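Local coordinates for carbohydrate binding module (Ruminococcus flavefaciens, PDB 4V1K), which probably binds plant cell-wall polysaccharides as a non-catalytic module of a family 9 glycoside hydrolase belonging to the cellulosome, at residues V14-L19 and V114-C119; V46-S49 and N53-K56; F61-T66 and Y72-D77. All coordinates share one frame; numbering follows the deposited sequence. Where two conformers were deposited one is given.

Contact 1 of 3, residues V14-L19 and V114-C119; sequences VTYSAL and VWWIDC
The ring of Y16 lies against the backbone of V114-C119, with W116 CA and I117 N over one face and V114 O at its edge, in the ring plane. W116 CA makes a CH-pi contact, 4.3 Å from the centroid of the Y16 ring and 27° off its normal. The indole of W116 meets the phenol obliquely, its CE3 lying 3.9 Å from Y16 CE2. Beyond the ring, the Y16 hydroxyl gives a weak hydrogen bond to the carbonyl of W115, OH to O 2.7 Å. V114 CG1 packs on ring carbon CD1 of Y16 at 3.9 Å, while I117 CG2 lies 3.7 Å from Y16 CB at the side chain's root. With CG anti to the backbone N (chi1 167°), the phenol reaches from the short 3-10 turn after strand 5-15 to the bulged strand.

W115 and W116 both face V58 as a classic beta bulge, where the chain turns a corner. The W116 NE1-H points in the ring plane to D118 OD1 at 3.0 Å, which helps fix the indole's rotation, and a bound butanetriol touches this tryptophan. The one direct bond being weak, packing probably holds the phenol; V114 O stays buried, with no partner in the model.

Contact 2 of 3, residues V46-S49 and N53-K56; sequences VNIS and NIGK
Apolar contact between I48 and I54 carries most of the meeting of V46-S49 with N53-K56. The delta methyl of I54 does the touching: CD1 sits 4.0 Å from I48 CG1 and 4.1 Å from I48 CD1, the two side chains crossing obliquely. The same I54 CD1 also reaches the backbone beside I48, ending 4.2 Å from S49 CA. I48 holds CG1 between its backbone N and carbonyl carbon (chi1 66°), and its extended end runs out toward the incoming methyl. In I54, CG1 is instead anti to the carbonyl carbon, with chi2 at 165° stretching CD1 across the gap.

No hydrogen bond links the segments. Strand 41-49 belongs to the four-stranded antiparallel sheet and strand 55-64 to the other sheet of this beta-sandwich, so the isoleucines meet where the chain passes from one sheet to the other. I117 and I83 each touch both isoleucines, while F122 and I90 border I48, extending the apolar interior around the pair.

Polar groups are held by other parts of the fold. S49 OG bonds to D125 OD2 and the side-chain amide of N47 to T89 and S126, all within the four-stranded sheet.

Contact 3 of 3, residues F61-T66 and Y72-D77; sequences FGTSTT and YWAMGD
W73 holds CG anti to its backbone N (chi1 173°), and with chi2 at -114° its indole leans obliquely back against strand 61-64. CE3 comes 3.4 Å from T63 O, while CH2 reaches G62 CA at 3.6 Å. G62 has no side chain, and the indole rests directly on its CA. M75, a selenomethionine, points to the same face; its CG lies 3.9 Å from G62 CA. T65, just past the strand, turns CG2 anti to its carbonyl carbon and lays that methyl against A74 CB, on the face opposite W73, 3.8 Å away.

These residues form the loop end of the antiparallel beta hairpin of strands 55-64 and 73-83; the short segments 61-64 and 73-75 run at 160° to each other. T63 and A74 are a hydrogen-bonded pair, flanked by the non-hydrogen-bonded pairs G62-M75 and S64-W73. A74 N to T63 O spans 3.1 Å, in the carbonyl plane, and the reciprocal bond runs from T63 N to A74 O. G76 N donates to F61 O, continuing the ladder. Next to the loop, T65 N also bonds to Y72 O, but from well above the carbonyl plane. Y72, at positive phi, brings its ring edge to T65 O, with CD1 3.5 Å from that oxygen.

Water bridges T65 OG1 to W73 O and another joins F61 N to D77 O, tying the strands beyond their direct bonds. Outside the hairpin, T63 OG1 bonds to Y30 OH, S64 OG to E109 N, and the F61 ring meets W92 and F112.

In the fold
Contact 1 joins the end of strand 5-15 to a segment 95 residues later; contacts 2 and 3 follow in series inside that loop. Contacts 2 and 3 share strand 55-64 on opposite sides of the chain's centre, about 23 Å apart between centres; contact 1 lies about 11 Å from contact 2 and 21 Å from contact 3. Strand 116-117 pairs with 55-64, so all three reach the five-stranded sheet. Probable hydrogen bonds, C119 N to I54 O and K56 N to D118 OD2, connect contacts 1 and 2. W115 packs on M75 between contacts 1 and 3, V46 on F61 between 2 and 3. These ties hold the end of strand 5-15 and both sheets of the sandwich together.

Contact 1 of 3, residues V14-L19 and V114-C119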
# COMPACT_ATOMS: atom_id res chain seq x y z
N VAL A 14 12.59 1.80 -5.63
CA VAL A 14 12.89 1.72 -4.20
C VAL A 14 14.16 0.88 -3.97
O VAL A 14 14.30 -0.21 -4.51
CB VAL A 14 11.74 1.09 -3.42
CG1 VAL A 14 12.01 1.08 -1.90
CG2 VAL A 14 10.45 1.85 -3.66
N THR A 15 15.08 1.41 -3.16
CA THR A 15 16.25 0.64 -2.69
C THR A 15 16.06 0.47 -1.18
O THR A 15 16.20 1.43 -0.42
CB THR A 15 17.57 1.38 -3.00
OG1 THR A 15 17.69 1.59 -4.43
CG2 THR A 15 18.78 0.59 -2.50
N TYR A 16 15.67 -0.74 -0.75
CA TYR A 16 15.31 -0.96 0.66
C TYR A 16 16.41 -0.53 1.63
O TYR A 16 16.16 0.15 2.64
CB TYR A 16 14.90 -2.46 0.90
CG TYR A 16 14.82 -2.83 2.38
CD1 TYR A 16 13.77 -2.42 3.17
CD2 TYR A 16 15.87 -3.49 2.99
CE1 TYR A 16 13.73 -2.72 4.55
CE2 TYR A 16 15.86 -3.78 4.33
CZ TYR A 16 14.80 -3.40 5.11
OH TYR A 16 14.83 -3.70 6.46
N SER A 17 17.65 -0.94 1.34
CA SER A 17 18.77 -0.65 2.24
C SER A 17 19.10 0.85 2.33
O SER A 17 19.78 1.28 3.29
CB SER A 17 20.01 -1.45 1.81
OG SER A 17 20.41 -1.08 0.49
N ALA A 18 18.60 1.64 1.38
CA ALA A 18 18.78 3.10 1.43
C ALA A 18 17.76 3.82 2.31
O ALA A 18 17.95 5.03 2.61
CB ALA A 18 18.73 3.72 0.05
N LEU A 19 16.70 3.12 2.72
CA LEU A 19 15.68 3.77 3.52
C LEU A 19 16.14 3.88 4.99
O LEU A 19 16.51 2.90 5.61
CB LEU A 19 14.36 2.99 3.46
CG LEU A 19 13.78 2.73 2.07
CD1 LEU A 19 12.63 1.72 2.11
CD2 LEU A 19 13.36 4.04 1.41
N VAL A 114 7.60 -1.33 4.14
CA VAL A 114 8.53 -2.40 3.79
C VAL A 114 9.49 -2.63 4.96
O VAL A 114 10.44 -1.87 5.16
CB VAL A 114 9.34 -2.08 2.49
CG1 VAL A 114 10.17 -3.29 2.07
CG2 VAL A 114 8.41 -1.69 1.35
N TRP A 115 9.21 -3.65 5.76
CA TRP A 115 10.10 -3.95 6.90
C TRP A 115 11.33 -4.77 6.47
O TRP A 115 12.40 -4.65 7.08
CB TRP A 115 9.33 -4.70 7.99
CG TRP A 115 8.05 -4.08 8.54
CD1 TRP A 115 7.09 -4.77 9.26
CD2 TRP A 115 7.60 -2.72 8.48
NE1 TRP A 115 6.08 -3.93 9.62
CE2 TRP A 115 6.35 -2.67 9.16
CE3 TRP A 115 8.08 -1.53 7.89
CZ2 TRP A 115 5.60 -1.47 9.31
CZ3 TRP A 115 7.34 -0.35 8.04
CH2 TRP A 115 6.10 -0.35 8.73
N TRP A 116 11.17 -5.56 5.40
CA TRP A 116 12.26 -6.36 4.82
C TRP A 116 11.86 -6.76 3.43
O TRP A 116 10.69 -7.01 3.18
CB TRP A 116 12.50 -7.62 5.61
CG TRP A 116 13.63 -8.47 5.11
CD1 TRP A 116 13.54 -9.61 4.34
CD2 TRP A 116 15.03 -8.25 5.34
NE1 TRP A 116 14.81 -10.10 4.09
CE2 TRP A 116 15.73 -9.27 4.68
CE3 TRP A 116 15.75 -7.26 6.01
CZ2 TRP A 116 17.12 -9.36 4.73
CZ3 TRP A 116 17.14 -7.35 6.03
CH2 TRP A 116 17.81 -8.39 5.40
N ILE A 117 12.82 -6.81 2.51
CA ILE A 117 12.59 -7.49 1.24
C ILE A 117 13.92 -8.11 0.83
O ILE A 117 14.98 -7.47 0.97
CB ILE A 117 11.97 -6.52 0.17
CG1 ILE A 117 11.56 -7.28 -1.10
CG2 ILE A 117 12.90 -5.35 -0.12
CD1 ILE A 117 10.60 -6.54 -1.99
N ASP A 118 13.89 -9.36 0.34
CA ASP A 118 15.12 -10.10 0.04
C ASP A 118 15.88 -9.42 -1.11
O ASP A 118 17.05 -9.14 -1.00
CB ASP A 118 14.80 -11.54 -0.31
CG ASP A 118 14.55 -12.46 0.90
OD1 ASP A 118 15.08 -12.21 2.01
OD2 ASP A 118 13.82 -13.47 0.71
N CYS A 119 15.20 -9.12 -2.20
CA CYS A 119 15.81 -8.40 -3.32
C CYS A 119 15.82 -6.90 -2.97
O CYS A 119 14.76 -6.29 -2.79
CB CYS A 119 15.01 -8.65 -4.59
SG CYS A 119 15.60 -7.75 -6.03

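Contact 2 of 3, residues V46-S49 and N53-K56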
# COMPACT_ATOMS: atom_id res chain seq x y z
N VAL A 46 -0.33 -3.99 -4.38
CA VAL A 46 0.89 -3.32 -4.82
C VAL A 46 1.63 -4.31 -5.74
O VAL A 46 2.06 -5.39 -5.31
CB VAL A 46 1.74 -2.87 -3.64
CG1 VAL A 46 3.02 -2.20 -4.15
CG2 VAL A 46 0.93 -1.92 -2.74
N ASN A 47 1.79 -3.91 -7.00
CA ASN A 47 2.46 -4.72 -8.03
C ASN A 47 3.89 -4.27 -8.16
O ASN A 47 4.15 -3.08 -8.46
CB ASN A 47 1.70 -4.64 -9.35
CG ASN A 47 0.31 -5.20 -9.22
OD1 ASN A 47 0.14 -6.39 -8.97
ND2 ASN A 47 -0.69 -4.35 -9.35
N ILE A 48 4.81 -5.20 -7.93
CA ILE A 48 6.23 -4.86 -7.95
C ILE A 48 7.02 -5.74 -8.90
O ILE A 48 6.60 -6.86 -9.22
CB ILE A 48 6.88 -4.92 -6.53
CG1 ILE A 48 6.89 -6.34 -5.96
CG2 ILE A 48 6.19 -3.98 -5.57
CD1 ILE A 48 7.72 -6.49 -4.68
N SER A 49 8.17 -5.23 -9.33
CA SER A 49 9.07 -5.96 -10.21
C SER A 49 10.52 -5.64 -9.92
O SER A 49 10.84 -4.63 -9.28
CB SER A 49 8.69 -5.70 -11.67
OG SER A 49 8.98 -4.39 -12.09
N ASN A 53 15.00 -12.52 -9.05
CA ASN A 53 13.91 -13.09 -8.24
C ASN A 53 13.75 -12.31 -6.93
O ASN A 53 14.73 -12.01 -6.25
CB ASN A 53 14.12 -14.59 -7.98
CG ASN A 53 14.01 -15.41 -9.26
OD1 ASN A 53 13.44 -14.96 -10.27
ND2 ASN A 53 14.54 -16.62 -9.23
N ILE A 54 12.52 -11.98 -6.59
CA ILE A 54 12.26 -11.08 -5.48
C ILE A 54 12.41 -11.72 -4.11
O ILE A 54 13.00 -11.12 -3.23
CB ILE A 54 10.86 -10.43 -5.65
CG1 ILE A 54 10.94 -9.42 -6.80
CG2 ILE A 54 10.40 -9.74 -4.36
CD1 ILE A 54 9.62 -8.98 -7.33
N GLY A 55 11.87 -12.92 -3.94
CA GLY A 55 11.88 -13.57 -2.64
C GLY A 55 10.86 -13.01 -1.68
O GLY A 55 9.77 -12.61 -2.10
N LYS A 56 11.19 -13.01 -0.39
CA LYS A 56 10.25 -12.61 0.65
C LYS A 56 10.20 -11.10 0.90
O LYS A 56 11.24 -10.43 1.02
CB LYS A 56 10.51 -13.33 1.97
CG LYS A 56 9.70 -14.61 2.06
CD LYS A 56 9.79 -15.25 3.44
CE LYS A 56 11.07 -16.02 3.63
NZ LYS A 56 11.16 -17.24 2.78

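Contact 3 of 3, residues F61-T66 and Y72-D77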
# COMPACT_ATOMS: atom_id res chain seq x y z
N PHE A 61 0.57 -2.33 5.92
CA PHE A 61 -0.05 -1.12 5.35
C PHE A 61 -0.62 -0.23 6.46
O PHE A 61 -1.08 -0.71 7.50
CB PHE A 61 -1.19 -1.46 4.38
CG PHE A 61 -0.73 -2.10 3.08
CD1 PHE A 61 -0.21 -3.39 3.06
CD2 PHE A 61 -0.81 -1.41 1.90
CE1 PHE A 61 0.19 -3.97 1.87
CE2 PHE A 61 -0.42 -1.99 0.70
CZ PHE A 61 0.09 -3.28 0.68
N GLY A 62 -0.58 1.08 6.20
CA GLY A 62 -1.27 2.05 7.03
C GLY A 62 -2.09 3.01 6.19
O GLY A 62 -1.85 3.17 4.99
N THR A 63 -3.04 3.68 6.83
CA THR A 63 -3.89 4.65 6.14
C THR A 63 -4.31 5.80 7.05
O THR A 63 -4.56 5.63 8.25
CB THR A 63 -5.14 3.97 5.54
OG1 THR A 63 -5.97 4.91 4.84
CG2 THR A 63 -5.97 3.28 6.63
N SER A 64 -4.45 6.98 6.43
CA SER A 64 -5.19 8.06 7.05
C SER A 64 -6.64 7.61 7.34
O SER A 64 -7.24 6.90 6.54
CB SER A 64 -5.25 9.29 6.13
OG SER A 64 -3.94 9.78 5.85
N THR A 65 -7.19 8.05 8.48
CA THR A 65 -8.58 7.81 8.83
C THR A 65 -9.23 9.09 9.34
O THR A 65 -8.53 10.07 9.68
CB THR A 65 -8.76 6.71 9.92
OG1 THR A 65 -8.39 7.27 11.18
CG2 THR A 65 -7.99 5.47 9.61
N THR A 66 -10.55 9.03 9.51
CA THR A 66 -11.32 10.14 10.08
C THR A 66 -11.45 10.02 11.61
O THR A 66 -12.15 10.84 12.22
CB THR A 66 -12.72 10.16 9.44
OG1 THR A 66 -13.36 8.92 9.67
CG2 THR A 66 -12.62 10.38 7.94
N TYR A 72 -6.08 9.62 13.81
CA TYR A 72 -6.31 9.77 12.37
C TYR A 72 -5.47 8.77 11.55
O TYR A 72 -5.11 9.04 10.40
CB TYR A 72 -6.06 11.22 11.86
CG TYR A 72 -6.89 12.28 12.53
CD1 TYR A 72 -8.24 12.45 12.17
CD2 TYR A 72 -6.37 13.12 13.47
CE1 TYR A 72 -9.02 13.43 12.74
CE2 TYR A 72 -7.14 14.13 14.05
CZ TYR A 72 -8.46 14.30 13.67
OH TYR A 72 -9.26 15.30 14.24
N TRP A 73 -5.22 7.61 12.13
CA TRP A 73 -4.30 6.63 11.55
C TRP A 73 -4.70 5.23 11.95
O TRP A 73 -5.08 5.00 13.12
CB TRP A 73 -2.89 6.90 12.08
CG TRP A 73 -1.77 5.94 11.77
CD1 TRP A 73 -1.11 5.17 12.67
CD2 TRP A 73 -1.13 5.72 10.52
NE1 TRP A 73 -0.10 4.48 12.08
CE2 TRP A 73 -0.08 4.81 10.74
CE3 TRP A 73 -1.34 6.21 9.22
CZ2 TRP A 73 0.78 4.39 9.70
CZ3 TRP A 73 -0.51 5.80 8.20
CH2 TRP A 73 0.53 4.88 8.44
N ALA A 74 -4.59 4.29 11.01
CA ALA A 74 -4.81 2.86 11.30
C ALA A 74 -3.85 2.02 10.47
O ALA A 74 -3.48 2.42 9.36
CB ALA A 74 -6.26 2.44 11.01
N MSE A 75 -3.46 0.86 11.00
CA MSE A 75 -2.61 -0.10 10.30
C MSE A 75 -3.25 -1.48 10.27
O MSE A 75 -3.96 -1.90 11.23
CB MSE A 75 -1.22 -0.23 10.96
CG MSE A 75 -0.48 1.09 10.77
SE MSE A 75 1.33 0.98 11.56
CE MSE A 75 2.10 -0.46 10.78
N GLY A 76 -2.98 -2.19 9.17
CA GLY A 76 -3.34 -3.57 9.06
C GLY A 76 -2.33 -4.51 9.72
O GLY A 76 -1.26 -4.07 10.24
N ASP A 77 -2.64 -5.81 9.66
CA ASP A 77 -1.76 -6.84 10.23
C ASP A 77 -0.46 -6.98 9.41
O ASP A 77 -0.42 -6.60 8.22
CB ASP A 77 -2.47 -8.20 10.22
CG ASP A 77 -3.60 -8.31 11.23
OD1 ASP A 77 -3.66 -7.52 12.21
OD2 ASP A 77 -4.43 -9.23 11.02
O HOH W 1 -1.25 -4.55 6.57
O HOH W 2 -4.41 11.27 8.51
O HOH W 3 -7.95 5.34 13.12